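Local coordinates for protein putative polyketide synthase (Brevibacillus brevis, PDB 5HU7) that probably dehydrates beta-hydroxyacyl intermediates during chain building, as the dehydratase domain of a trans-acyltransferase polyketide synthase, at residues Pro146-Glu151 / Leu260-Asp265; Lys166-Ala171 / Leu223-Thr228; Ser215-Thr220 / Phe294-Glu299. All blocks are in the same frame, centred on the assembly; numbering follows the deposited sequence.

Contact 1 of 3, residues Pro146-Glu151 / Leu260-Asp265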
loop_
_atom_site.group_PDB
_atom_site.type_symbol
_atom_site.label_atom_id
_atom_site.label_comp_id
_atom_site.label_asym_id
_atom_site.label_seq_id
_atom_site.Cartn_x
_atom_site.Cartn_y
_atom_site.Cartn_z
ATOM N N PRO A 146 -26.295 -30.270 19.530
ATOM C CA PRO A 146 -27.082 -31.023 20.536
ATOM C C PRO A 146 -26.550 -32.430 20.826
ATOM O O PRO A 146 -26.469 -32.827 21.987
ATOM C CB PRO A 146 -28.476 -31.088 19.913
ATOM C CG PRO A 146 -28.553 -29.948 19.015
ATOM C CD PRO A 146 -27.167 -29.783 18.438
ATOM N N ALA A 147 -26.157 -33.168 19.793
ATOM C CA ALA A 147 -25.577 -34.502 19.970
ATOM C C ALA A 147 -24.259 -34.437 20.751
ATOM O O ALA A 147 -24.059 -35.244 21.655
ATOM C CB ALA A 147 -25.336 -35.156 18.623
ATOM N N LEU A 148 -23.373 -33.472 20.431
ATOM C CA LEU A 148 -22.076 -33.323 21.126
ATOM C C LEU A 148 -22.283 -32.999 22.580
ATOM O O LEU A 148 -21.598 -33.545 23.440
ATOM C CB LEU A 148 -21.189 -32.255 20.453
ATOM C CG LEU A 148 -20.627 -32.651 19.082
ATOM C CD1 LEU A 148 -20.112 -31.419 18.325
ATOM C CD2 LEU A 148 -19.486 -33.669 19.207
ATOM N N GLN A 149 -23.263 -32.142 22.854
ATOM C CA GLN A 149 -23.620 -31.734 24.203
ATOM C C GLN A 149 -24.226 -32.884 25.024
ATOM O O GLN A 149 -23.919 -33.004 26.202
ATOM C CB GLN A 149 -24.608 -30.570 24.152
ATOM C CG GLN A 149 -24.003 -29.288 23.590
ATOM C CD GLN A 149 -25.053 -28.231 23.348
ATOM O OE1 GLN A 149 -26.244 -28.414 23.609
ATOM N NE2 GLN A 149 -24.630 -27.096 22.849
ATOM N N ALA A 150 -25.078 -33.731 24.413
ATOM C CA ALA A 150 -25.719 -34.863 25.117
ATOM C C ALA A 150 -24.736 -35.973 25.488
ATOM O O ALA A 150 -24.976 -36.728 26.417
ATOM C CB ALA A 150 -26.836 -35.443 24.264
ATOM N N GLU A 151 -23.647 -36.071 24.746
ATOM C CA GLU A 151 -22.576 -37.047 24.927
ATOM C C GLU A 151 -21.645 -36.743 26.148
ATOM O O GLU A 151 -20.916 -37.634 26.580
ATOM C CB GLU A 151 -21.730 -37.039 23.609
ATOM C CG GLU A 151 -20.693 -38.134 23.445
ATOM C CD GLU A 151 -19.728 -37.877 22.304
ATOM O OE1 GLU A 151 -20.149 -37.284 21.282
ATOM O OE2 GLU A 151 -18.536 -38.234 22.452
ATOM N N LEU A 260 -14.880 -26.623 19.203
ATOM C CA LEU A 260 -14.780 -28.047 19.496
ATOM C C LEU A 260 -13.300 -28.368 19.416
ATOM O O LEU A 260 -12.702 -28.091 18.395
ATOM C CB LEU A 260 -15.553 -28.883 18.485
ATOM C CG LEU A 260 -15.482 -30.414 18.674
ATOM C CD1 LEU A 260 -16.141 -30.843 19.943
ATOM C CD2 LEU A 260 -16.118 -31.111 17.531
ATOM N N ILE A 261 -12.699 -28.875 20.499
ATOM C CA ILE A 261 -11.272 -29.161 20.539
ATOM C C ILE A 261 -11.106 -30.647 20.778
ATOM O O ILE A 261 -11.745 -31.206 21.666
ATOM C CB ILE A 261 -10.547 -28.345 21.651
ATOM C CG1 ILE A 261 -10.771 -26.818 21.506
ATOM C CG2 ILE A 261 -9.047 -28.651 21.657
ATOM C CD1 ILE A 261 -10.738 -26.095 22.821
ATOM N N ARG A 262 -10.209 -31.265 20.004
ATOM C CA ARG A 262 -9.891 -32.688 20.061
ATOM C C ARG A 262 -8.386 -32.847 19.880
ATOM O O ARG A 262 -7.702 -31.925 19.420
ATOM C CB ARG A 262 -10.538 -33.419 18.855
ATOM C CG ARG A 262 -12.064 -33.453 18.793
ATOM C CD ARG A 262 -12.473 -34.248 17.558
ATOM N NE ARG A 262 -13.914 -34.236 17.248
ATOM C CZ ARG A 262 -14.844 -35.015 17.801
ATOM N NH1 ARG A 262 -14.517 -35.874 18.766
ATOM N NH2 ARG A 262 -16.116 -34.926 17.410
ATOM N N PHE A 263 -7.894 -34.048 20.125
ATOM C CA PHE A 263 -6.508 -34.403 19.819
ATOM C C PHE A 263 -6.517 -34.843 18.371
ATOM O O PHE A 263 -7.453 -35.539 17.960
ATOM C CB PHE A 263 -6.014 -35.579 20.650
ATOM C CG PHE A 263 -5.777 -35.220 22.080
ATOM C CD1 PHE A 263 -4.670 -34.455 22.441
ATOM C CD2 PHE A 263 -6.677 -35.615 23.069
ATOM C CE1 PHE A 263 -4.468 -34.087 23.769
ATOM C CE2 PHE A 263 -6.451 -35.288 24.394
ATOM C CZ PHE A 263 -5.349 -34.517 24.737
ATOM N N SER A 264 -5.481 -34.452 17.603
ATOM C CA SER A 264 -5.362 -34.832 16.187
ATOM C C SER A 264 -4.976 -36.313 16.109
ATOM O O SER A 264 -4.221 -36.785 16.966
ATOM C CB SER A 264 -4.352 -33.932 15.472
ATOM O OG SER A 264 -3.019 -34.301 15.769
ATOM N N ASP A 265 -5.561 -37.056 15.147
ATOM C CA ASP A 265 -5.320 -38.502 14.965
ATOM C C ASP A 265 -4.131 -38.742 14.034
ATOM O O ASP A 265 -2.979 -38.693 14.463
ATOM C CB ASP A 265 -6.583 -39.180 14.392
ATOM C CG ASP A 265 -6.556 -40.707 14.377
ATOM O OD1 ASP A 265 -6.397 -41.313 15.464
ATOM O OD2 ASP A 265 -6.770 -41.296 13.289
#
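Leu148, on the short helix 145-150, drops its isobutyl group onto Leu260 and Arg262 of strand 258-263, in the second half of the double hot-dog fold expected of a polyketide synthase dehydratase. Ile261, between these two partners, faces the other way, to helix 212-227, so the two helices lie on opposite faces of the strand.

The two methyls of Leu148 divide the work. CD1 goes to the inner, more buried part, where it rests 4.1 Å from CD2 of Leu260, and the two leucine side chains meet at roughly a right angle. With CG anti to the backbone N (chi1 178°), Leu260 turns its CD2 to the helix. Leu143 leans on both leucines, and the three gather in a small apolar cluster. His188 and Glu279, on the strands flanking 258-263, also pack against Leu260.

The outer side is more open, with a single touch. Arg262 starts off at an angle to the helix, and its chain, extended from CG to NE, carries the guanidinium back to the other methyl of Leu148 without laying a clear face or edge on it. The exposed Glu151 brings an opposite charge into the neighbourhood, but OE2 stays 5.9 Å from NH1 of Arg262, too far for a salt bridge. Across this contact the arginine meets a methyl: its NH2 sits 4.0 Å from CD2 of Leu148.

Contact 2 of 3, residues Lys166-Ala171 / Leu223-Thr228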
loop_
_atom_site.group_PDB
_atom_site.type_symbol
_atom_site.label_atom_id
_atom_site.label_comp_id
_atom_site.label_asym_id
_atom_site.label_seq_id
_atom_site.Cartn_x
_atom_site.Cartn_y
_atom_site.Cartn_z
ATOM N N LYS A 166 -5.891 -24.437 38.252
ATOM C CA LYS A 166 -5.048 -23.949 39.351
ATOM C C LYS A 166 -4.473 -25.117 40.187
ATOM O O LYS A 166 -3.334 -25.030 40.648
ATOM C CB LYS A 166 -5.850 -23.003 40.256
ATOM C CG LYS A 166 -5.001 -22.262 41.282
ATOM C CD LYS A 166 -5.844 -21.313 42.114
ATOM C CE LYS A 166 -5.013 -20.313 42.883
ATOM N NZ LYS A 166 -4.144 -20.953 43.907
ATOM N N GLU A 167 -5.264 -26.200 40.363
ATOM C CA GLU A 167 -4.858 -27.409 41.088
ATOM C C GLU A 167 -3.573 -27.982 40.482
ATOM O O GLU A 167 -2.631 -28.271 41.214
ATOM C CB GLU A 167 -5.974 -28.471 41.024
ATOM C CG GLU A 167 -5.758 -29.665 41.935
ATOM C CD GLU A 167 -6.948 -30.600 42.029
ATOM O OE1 GLU A 167 -7.645 -30.786 41.005
ATOM O OE2 GLU A 167 -7.167 -31.169 43.125
ATOM N N ARG A 168 -3.541 -28.130 39.146
ATOM C CA ARG A 168 -2.384 -28.656 38.409
ATOM C C ARG A 168 -1.227 -27.635 38.418
ATOM O O ARG A 168 -1.461 -26.431 38.334
ATOM C CB ARG A 168 -2.799 -29.003 36.963
ATOM C CG ARG A 168 -1.770 -29.800 36.155
ATOM C CD ARG A 168 -1.824 -31.294 36.432
ATOM N NE ARG A 168 -0.735 -32.004 35.761
ATOM C CZ ARG A 168 -0.526 -33.319 35.815
ATOM N NH1 ARG A 168 0.495 -33.865 35.168
ATOM N NH2 ARG A 168 -1.345 -34.100 36.519
ATOM N N GLY A 169 0.000 -28.137 38.540
ATOM C CA GLY A 169 1.207 -27.320 38.587
ATOM C C GLY A 169 1.654 -26.758 37.248
ATOM O O GLY A 169 1.995 -25.574 37.162
ATOM N N MET A 170 1.685 -27.601 36.199
ATOM C CA MET A 170 2.112 -27.172 34.862
ATOM C C MET A 170 1.124 -26.155 34.266
ATOM O O MET A 170 1.550 -25.096 33.792
ATOM C CB MET A 170 2.257 -28.381 33.911
ATOM C CG MET A 170 2.954 -28.038 32.587
ATOM S SD MET A 170 2.502 -29.084 31.173
ATOM C CE MET A 170 3.376 -28.219 29.841
ATOM N N ALA A 171 -0.182 -26.483 34.289
ATOM C CA ALA A 171 -1.236 -25.634 33.725
ATOM C C ALA A 171 -1.852 -24.696 34.764
ATOM O O ALA A 171 -2.123 -25.131 35.871
ATOM C CB ALA A 171 -2.326 -26.504 33.123
ATOM N N LEU A 223 -8.267 -30.090 28.314
ATOM C CA LEU A 223 -8.295 -31.349 27.557
ATOM C C LEU A 223 -7.019 -32.167 27.864
ATOM O O LEU A 223 -7.106 -33.353 28.209
ATOM C CB LEU A 223 -8.390 -31.060 26.037
ATOM C CG LEU A 223 -8.396 -32.276 25.096
ATOM C CD1 LEU A 223 -9.515 -33.267 25.437
ATOM C CD2 LEU A 223 -8.489 -31.838 23.650
ATOM N N ILE A 224 -5.847 -31.500 27.761
ATOM C CA ILE A 224 -4.521 -32.087 28.000
ATOM C C ILE A 224 -4.387 -32.692 29.410
ATOM O O ILE A 224 -3.942 -33.838 29.512
ATOM C CB ILE A 224 -3.392 -31.057 27.675
ATOM C CG1 ILE A 224 -3.326 -30.805 26.140
ATOM C CG2 ILE A 224 -2.026 -31.535 28.205
ATOM C CD1 ILE A 224 -2.636 -29.513 25.730
ATOM N N THR A 225 -4.784 -31.954 30.481
ATOM C CA THR A 225 -4.689 -32.462 31.872
ATOM C C THR A 225 -5.624 -33.655 32.203
ATOM O O THR A 225 -5.267 -34.475 33.050
ATOM C CB THR A 225 -4.897 -31.335 32.908
ATOM O OG1 THR A 225 -6.159 -30.692 32.683
ATOM C CG2 THR A 225 -3.744 -30.323 32.912
ATOM N N GLU A 226 -6.807 -33.741 31.567
ATOM C CA GLU A 226 -7.744 -34.837 31.837
ATOM C C GLU A 226 -7.265 -36.147 31.172
ATOM O O GLU A 226 -7.468 -37.225 31.739
ATOM C CB GLU A 226 -9.181 -34.459 31.411
ATOM C CG GLU A 226 -10.268 -35.036 32.309
ATOM C CD GLU A 226 -10.478 -36.541 32.245
ATOM O OE1 GLU A 226 -10.410 -37.111 31.131
ATOM O OE2 GLU A 226 -10.726 -37.150 33.312
ATOM N N ALA A 227 -6.597 -36.055 29.997
ATOM C CA ALA A 227 -6.054 -37.222 29.294
ATOM C C ALA A 227 -4.903 -37.848 30.095
ATOM O O ALA A 227 -4.968 -39.031 30.440
ATOM C CB ALA A 227 -5.565 -36.818 27.911
ATOM N N THR A 228 -3.871 -37.038 30.421
ATOM C CA THR A 228 -2.710 -37.487 31.205
ATOM C C THR A 228 -3.090 -37.618 32.688
ATOM O O THR A 228 -2.222 -37.796 33.542
ATOM C CB THR A 228 -1.497 -36.552 30.973
ATOM O OG1 THR A 228 -0.297 -37.239 31.346
ATOM C CG2 THR A 228 -1.606 -35.220 31.727
#
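Ala171 and Thr225 mark the nearest approach of the two backbones, their CA atoms 7.9 Å apart where the loop leaving helix 158-167 passes the last turns of helix 212-227.

Thr225 bridges that separation with its methyl. Its CG2 lies 3.8 Å from CG of Arg168 and 4.1 Å from CB of Ala171, so one methyl meets both the arginine stem and the small, buried alanine on the loop. The hydroxyl is occupied elsewhere: with OG1 set between the backbone N and the carbonyl carbon (chi1 56°), it hydrogen-bonds to the carbonyl O of Arg221, one turn back in its own helix. The polar atom is thus satisfied within the helix, and the branch presented to the loop is purely apolar.

Arg168 and Thr225 lie alongside each other, pointing opposite ways. The arginine bends at chi2 (83°), which lets its aliphatic part run alongside the threonine while the guanidinium continues toward the helix end. There CG2 of Thr228 comes over one face of the guanidinium, 4.3 Å from NH1, in a light touch at the surface. Ala171 is the buried end of the contact, Arg168 and Thr228 the solvent side.

On its other flank helix 212-227 presses against strand 258-263. This is consistent with the hot-dog fold of the dehydratase family, whose central helix is wrapped by strands; here a connecting loop brushes its outer end.

Contact 3 of 3, residues Ser215-Thr220 / Phe294-Glu299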
loop_
_atom_site.group_PDB
_atom_site.type_symbol
_atom_site.label_atom_id
_atom_site.label_comp_id
_atom_site.label_asym_id
_atom_site.label_seq_id
_atom_site.Cartn_x
_atom_site.Cartn_y
_atom_site.Cartn_z
ATOM N N SER A 215 -9.182 -17.643 25.466
ATOM C CA SER A 215 -10.274 -18.556 25.783
ATOM C C SER A 215 -9.938 -20.001 25.467
ATOM O O SER A 215 -10.346 -20.896 26.200
ATOM C CB SER A 215 -11.511 -18.170 24.984
ATOM O OG SER A 215 -11.846 -16.808 25.196
ATOM N N LEU A 216 -9.272 -20.232 24.347
ATOM C CA LEU A 216 -8.902 -21.554 23.877
ATOM C C LEU A 216 -7.791 -22.172 24.688
ATOM O O LEU A 216 -7.880 -23.339 25.041
ATOM C CB LEU A 216 -8.490 -21.480 22.399
ATOM C CG LEU A 216 -9.626 -21.229 21.392
ATOM C CD1 LEU A 216 -9.082 -21.140 19.974
ATOM C CD2 LEU A 216 -10.664 -22.303 21.455
ATOM N N LEU A 217 -6.754 -21.413 24.989
ATOM C CA LEU A 217 -5.619 -21.919 25.767
ATOM C C LEU A 217 -6.043 -22.606 27.092
ATOM O O LEU A 217 -5.759 -23.790 27.228
ATOM C CB LEU A 217 -4.584 -20.801 25.991
ATOM C CG LEU A 217 -3.351 -21.167 26.834
ATOM C CD1 LEU A 217 -2.659 -22.457 26.308
ATOM C CD2 LEU A 217 -2.378 -20.005 26.848
ATOM N N PRO A 218 -6.804 -21.979 28.017
ATOM C CA PRO A 218 -7.246 -22.727 29.220
ATOM C C PRO A 218 -8.071 -23.979 28.894
ATOM O O PRO A 218 -8.003 -24.980 29.607
ATOM C CB PRO A 218 -8.068 -21.694 30.020
ATOM C CG PRO A 218 -8.330 -20.568 29.103
ATOM C CD PRO A 218 -7.247 -20.571 28.062
ATOM N N SER A 219 -8.816 -23.928 27.770
ATOM C CA SER A 219 -9.643 -25.033 27.276
ATOM C C SER A 219 -8.788 -26.189 26.743
ATOM O O SER A 219 -9.182 -27.345 26.913
ATOM C CB SER A 219 -10.595 -24.544 26.182
ATOM O OG SER A 219 -11.331 -23.393 26.570
ATOM N N THR A 220 -7.661 -25.889 26.052
ATOM C CA THR A 220 -6.765 -26.942 25.557
ATOM C C THR A 220 -6.055 -27.582 26.739
ATOM O O THR A 220 -5.921 -28.810 26.781
ATOM C CB THR A 220 -5.774 -26.473 24.471
ATOM O OG1 THR A 220 -4.811 -25.548 24.992
ATOM C CG2 THR A 220 -6.460 -25.904 23.239
ATOM N N PHE A 294 -2.577 -28.483 15.177
ATOM C CA PHE A 294 -2.159 -27.307 15.922
ATOM C C PHE A 294 -1.344 -27.695 17.153
ATOM O O PHE A 294 -1.843 -28.358 18.042
ATOM C CB PHE A 294 -3.383 -26.487 16.336
ATOM C CG PHE A 294 -3.047 -25.184 17.041
ATOM C CD1 PHE A 294 -2.245 -24.230 16.432
ATOM C CD2 PHE A 294 -3.512 -24.931 18.323
ATOM C CE1 PHE A 294 -1.945 -23.023 17.070
ATOM C CE2 PHE A 294 -3.223 -23.716 18.956
ATOM C CZ PHE A 294 -2.440 -22.771 18.320
ATOM N N SER A 295 -0.141 -27.153 17.256
ATOM C CA SER A 295 0.772 -27.456 18.352
ATOM C C SER A 295 1.463 -26.206 18.830
ATOM O O SER A 295 2.080 -25.478 18.057
ATOM C CB SER A 295 1.809 -28.477 17.900
ATOM O OG SER A 295 2.508 -28.996 19.018
ATOM N N MET A 296 1.357 -25.946 20.097
ATOM C CA MET A 296 2.012 -24.788 20.722
ATOM C C MET A 296 3.267 -25.254 21.415
ATOM O O MET A 296 3.257 -26.304 22.056
ATOM C CB MET A 296 1.073 -24.135 21.736
ATOM C CG MET A 296 -0.152 -23.576 21.104
ATOM S SD MET A 296 -1.218 -22.826 22.326
ATOM C CE MET A 296 -1.950 -24.342 23.031
ATOM N N GLY A 297 4.338 -24.475 21.300
ATOM C CA GLY A 297 5.602 -24.831 21.935
ATOM C C GLY A 297 5.621 -24.398 23.387
ATOM O O GLY A 297 4.998 -23.390 23.740
ATOM N N SER A 298 6.328 -25.148 24.239
ATOM C CA SER A 298 6.429 -24.835 25.653
ATOM C C SER A 298 7.879 -24.915 26.150
ATOM O O SER A 298 8.774 -25.341 25.413
ATOM C CB SER A 298 5.516 -25.755 26.460
ATOM O OG SER A 298 5.611 -27.094 25.997
ATOM N N GLU A 299 8.114 -24.470 27.407
ATOM C CA GLU A 299 9.439 -24.462 28.044
ATOM C C GLU A 299 9.514 -25.555 29.094
ATOM O O GLU A 299 10.352 -26.445 28.986
ATOM C CB GLU A 299 9.724 -23.089 28.667
ATOM C CG GLU A 299 10.156 -22.035 27.657
ATOM C CD GLU A 299 9.539 -20.646 27.749
ATOM O OE1 GLU A 299 8.514 -20.475 28.449
ATOM O OE2 GLU A 299 10.058 -19.728 27.070
#
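Met296 reaches from strand 287-298 to helix 212-227 and overlaps it with its terminal methyl, CE, which rests against Leu217 and Thr220 side by side. CD1 of Leu217 lies 3.8 Å from CE, and OG1 of Thr220 is 3.7 Å from the same carbon. The methionine runs straight out from the strand through SD, then turns at chi3 (-77°), and that last bend delivers the methyl to the helix. Leu217 does not point at the strand from its base, but its end turns back to meet the methyl; Leu238 packs on both Leu217 and Met296.

This is the helix-on-strand packing of a hot-dog fold, in which the long helix 212-227 lies against curved antiparallel strands. The helix is kinked at Pro218, whose ring nitrogen has no hydrogen to give to the turn before. Two hydroxyls that follow Pro218 in the helix, those of Ser219 and Thr220, bond back to carbonyls that precede it: OG of Ser219 donates to the O of Ser215 at 2.7 Å, tilted 17° from the carbonyl plane. OG1 of Thr220 donates to the O of Leu217 at 3.0 Å, in the carbonyl plane and on a lone pair (C=O...OG1 angle 124°). Putting an alanine at Thr220 would probably leave Leu217 O without its hydroxyl partner and open a gap beside the Met296 methyl. The bond to Leu217 O holds OG1 in place, so the methyl rests against an oxygen that is already engaged.

From the N terminus, the 146-151 helix comes first and waits until strand segment 260-265 to close contact 1. Within that span 166-171 opens contact 2, which closes at 223-228, so contact 2 is wholly enclosed by contact 1. Segment 215-220 opens contact 3 before contact 2 is complete, and its partner 294-299 arrives after contact 1 has closed; contact 3 therefore crosses both. Helix 212-227 is shared by contacts 2 and 3. It also meets the strand of contact 1, through Ile261 against Leu216 and Ser219, and Phe263 against Leu223 and Ala227. The loop and the C-terminal strand pack on the central helix directly, the short helix only by way of strand 258-263.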